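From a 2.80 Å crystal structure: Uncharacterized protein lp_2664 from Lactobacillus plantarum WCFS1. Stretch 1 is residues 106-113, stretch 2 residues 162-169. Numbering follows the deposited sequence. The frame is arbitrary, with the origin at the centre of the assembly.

Stretch 1 (106-113) SFSKSFNG
Stretch 2, residues 162-169: HMTREQYR

Two segments whose touching residues are at least 52 positions apart in one chain can be held together without a single hydrogen bond between them, and this contact, burying 474 Å² over both sides, illustrates how. Even its most polar approach fails the test: Ser108 OG (chi1 p) lies 2.9 Å from Arg165 NH1, near the guanidinium plane, but the angle is too poor for a bond. The packing combines aromatic contacts with a long arginine side chain.

In stretch 1, a weakly bonded helix spans roughly Phe107 to Ser110, with phi/psi near -60/-40 at Phe107 and Ser108, -70/-51 at Lys109 and -36/-29 at Ser110, and a type I turn follows from Ser110 to Gly113, whose angles of 97/158 suit glycine. Ser110 OG (chi1 p) donates a very short 2.5 Å hydrogen bond to Phe107 O, and Asn112 N donates one of 2.6 Å to Lys109 O. Stretch 2 runs extended through Met163 (-54/160) and Thr164 (-132/154) before turning helical; Tyr168 N donates a hydrogen bond to Thr164 O, 3.1 Å. The register sets the CA atoms of Ser108 and Arg165 5.7 Å apart, and those of Phe111 and Thr164 5.5 Å, so numbering rises along one stretch as it falls along the other.

Phe111 (chi1 m, chi2 89°) points toward stretch 2. Its CE2 lies 3.2 Å from Met163 CB (m, t, p), a tight apolar contact, while Met163 SE, of selenomethionine, lies obliquely, 5.1 Å from the Phe111 ring centroid. Tyr168 (t, 56°) also points across; its ring is inclined 29° to that of Phe111, with centroids 5.7 Å apart, so the two slide past one another with little overlap. Ser108 CB meets the Tyr168 edge at CD2, 3.4 Å away.

Arg165 (t, p, t, chi4 179°) starts sideways but extends across the contact. Lys109 CD (m, m, t, p) covers one guanidinium face, 3.2 Å from Arg165 NH1, placing aliphatic carbon against a flat cation, and Asn112 OD1 (m, chi2 -45°) approaches Arg165 CB at 3.1 Å.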

# COMPACT_ATOMS: atom_id res chain seq x y z
N SER B 106 10.66 18.90 -7.27
CA SER B 106 10.27 17.51 -7.45
C SER B 106 11.35 16.73 -8.19
O SER B 106 12.09 17.28 -9.01
CB SER B 106 8.94 17.41 -8.19
OG SER B 106 7.87 17.94 -7.42
N PHE B 107 11.43 15.45 -7.85
CA PHE B 107 12.37 14.51 -8.44
C PHE B 107 12.02 14.37 -9.92
O PHE B 107 12.90 14.21 -10.77
CB PHE B 107 12.21 13.16 -7.74
CG PHE B 107 13.08 12.07 -8.27
CD1 PHE B 107 14.41 11.98 -7.89
CD2 PHE B 107 12.55 11.10 -9.11
CE1 PHE B 107 15.20 10.92 -8.33
CE2 PHE B 107 13.34 10.03 -9.55
CZ PHE B 107 14.66 9.94 -9.15
N SER B 108 10.72 14.41 -10.22
CA SER B 108 10.24 14.29 -11.59
C SER B 108 10.93 15.33 -12.47
O SER B 108 11.27 15.06 -13.62
CB SER B 108 8.72 14.49 -11.65
OG SER B 108 8.32 15.74 -11.12
N LYS B 109 11.15 16.51 -11.90
CA LYS B 109 11.80 17.60 -12.62
C LYS B 109 13.28 17.34 -12.86
O LYS B 109 13.75 17.44 -13.99
CB LYS B 109 11.62 18.92 -11.86
CG LYS B 109 10.27 19.58 -12.05
CD LYS B 109 10.00 19.83 -13.53
CE LYS B 109 8.84 20.80 -13.75
NZ LYS B 109 9.20 22.20 -13.37
N SER B 110 14.00 16.99 -11.80
CA SER B 110 15.44 16.72 -11.86
C SER B 110 15.89 16.04 -13.15
O SER B 110 17.02 16.22 -13.59
CB SER B 110 15.88 15.88 -10.66
OG SER B 110 15.36 14.56 -10.72
N PHE B 111 15.00 15.25 -13.75
CA PHE B 111 15.35 14.57 -15.00
C PHE B 111 15.70 15.59 -16.07
O PHE B 111 16.67 15.42 -16.81
CB PHE B 111 14.19 13.69 -15.48
CG PHE B 111 13.87 12.55 -14.56
CD1 PHE B 111 12.96 12.70 -13.51
CD2 PHE B 111 14.48 11.31 -14.73
CE1 PHE B 111 12.67 11.65 -12.65
CE2 PHE B 111 14.19 10.24 -13.88
CZ PHE B 111 13.29 10.41 -12.84
N ASN B 112 14.92 16.67 -16.15
CA ASN B 112 15.17 17.73 -17.13
C ASN B 112 16.50 18.45 -16.83
O ASN B 112 16.70 19.60 -17.23
CB ASN B 112 14.02 18.75 -17.13
CG ASN B 112 12.66 18.10 -17.40
OD1 ASN B 112 12.52 17.26 -18.28
ND2 ASN B 112 11.65 18.51 -16.63
N GLY B 113 17.40 17.77 -16.11
CA GLY B 113 18.68 18.36 -15.77
C GLY B 113 18.71 18.98 -14.38
O GLY B 113 17.66 19.31 -13.84
N HIS B 162 17.27 5.51 -17.32
CA HIS B 162 17.47 6.84 -17.88
C HIS B 162 16.16 7.56 -18.16
O HIS B 162 15.97 8.14 -19.23
CB HIS B 162 18.32 6.76 -19.16
CG HIS B 162 18.60 5.36 -19.64
ND1 HIS B 162 17.67 4.60 -20.31
CD2 HIS B 162 19.73 4.61 -19.58
CE1 HIS B 162 18.21 3.44 -20.64
NE2 HIS B 162 19.46 3.42 -20.22
N MSE B 163 15.27 7.53 -17.18
CA MSE B 163 13.95 8.16 -17.30
C MSE B 163 13.97 9.63 -17.69
O MSE B 163 14.97 10.32 -17.54
CB MSE B 163 13.20 8.02 -15.98
CG MSE B 163 13.01 6.60 -15.50
SE MSE B 163 12.23 6.58 -13.73
CE MSE B 163 10.38 6.74 -14.23
N THR B 164 12.83 10.10 -18.20
CA THR B 164 12.66 11.48 -18.62
C THR B 164 11.35 12.04 -18.04
O THR B 164 10.42 11.27 -17.77
CB THR B 164 12.60 11.61 -20.16
OG1 THR B 164 11.40 10.99 -20.64
CG2 THR B 164 13.80 10.93 -20.79
N ARG B 165 11.29 13.36 -17.87
CA ARG B 165 10.12 14.05 -17.33
C ARG B 165 8.80 13.34 -17.63
O ARG B 165 8.00 13.07 -16.73
CB ARG B 165 10.04 15.48 -17.88
CG ARG B 165 8.77 16.26 -17.51
CD ARG B 165 8.67 16.55 -16.01
NE ARG B 165 7.57 17.47 -15.70
CZ ARG B 165 7.24 17.86 -14.46
NH1 ARG B 165 7.93 17.42 -13.42
NH2 ARG B 165 6.23 18.70 -14.28
N GLU B 166 8.59 13.04 -18.90
CA GLU B 166 7.37 12.37 -19.32
C GLU B 166 7.33 10.94 -18.81
O GLU B 166 6.50 10.60 -17.97
CB GLU B 166 7.28 12.39 -20.84
CG GLU B 166 7.48 13.78 -21.42
CD GLU B 166 7.31 13.81 -22.92
OE1 GLU B 166 6.23 13.39 -23.40
OE2 GLU B 166 8.24 14.26 -23.62
N GLN B 167 8.23 10.10 -19.32
CA GLN B 167 8.27 8.71 -18.92
C GLN B 167 7.82 8.51 -17.48
O GLN B 167 6.84 7.82 -17.22
CB GLN B 167 9.68 8.13 -19.09
CG GLN B 167 10.20 8.15 -20.52
CD GLN B 167 11.34 7.16 -20.73
OE1 GLN B 167 12.08 7.25 -21.72
NE2 GLN B 167 11.48 6.21 -19.81
N TYR B 168 8.53 9.16 -16.56
CA TYR B 168 8.23 9.05 -15.14
C TYR B 168 6.80 9.42 -14.74
O TYR B 168 6.15 8.67 -14.00
CB TYR B 168 9.21 9.91 -14.32
CG TYR B 168 8.92 9.90 -12.83
CD1 TYR B 168 8.88 8.70 -12.11
CD2 TYR B 168 8.68 11.09 -12.14
CE1 TYR B 168 8.59 8.68 -10.75
CE2 TYR B 168 8.39 11.08 -10.77
CZ TYR B 168 8.35 9.87 -10.08
OH TYR B 168 8.06 9.86 -8.74
N ARG B 169 6.31 10.56 -15.21
CA ARG B 169 4.97 11.00 -14.86
C ARG B 169 3.88 10.34 -15.70
O ARG B 169 2.80 10.04 -15.19
CB ARG B 169 4.89 12.53 -14.98
CG ARG B 169 3.60 13.14 -14.43
CD ARG B 169 3.84 14.55 -13.87
NE ARG B 169 4.49 15.44 -14.84
CZ ARG B 169 3.93 15.86 -15.97
NH1 ARG B 169 2.71 15.47 -16.30
NH2 ARG B 169 4.61 16.66 -16.78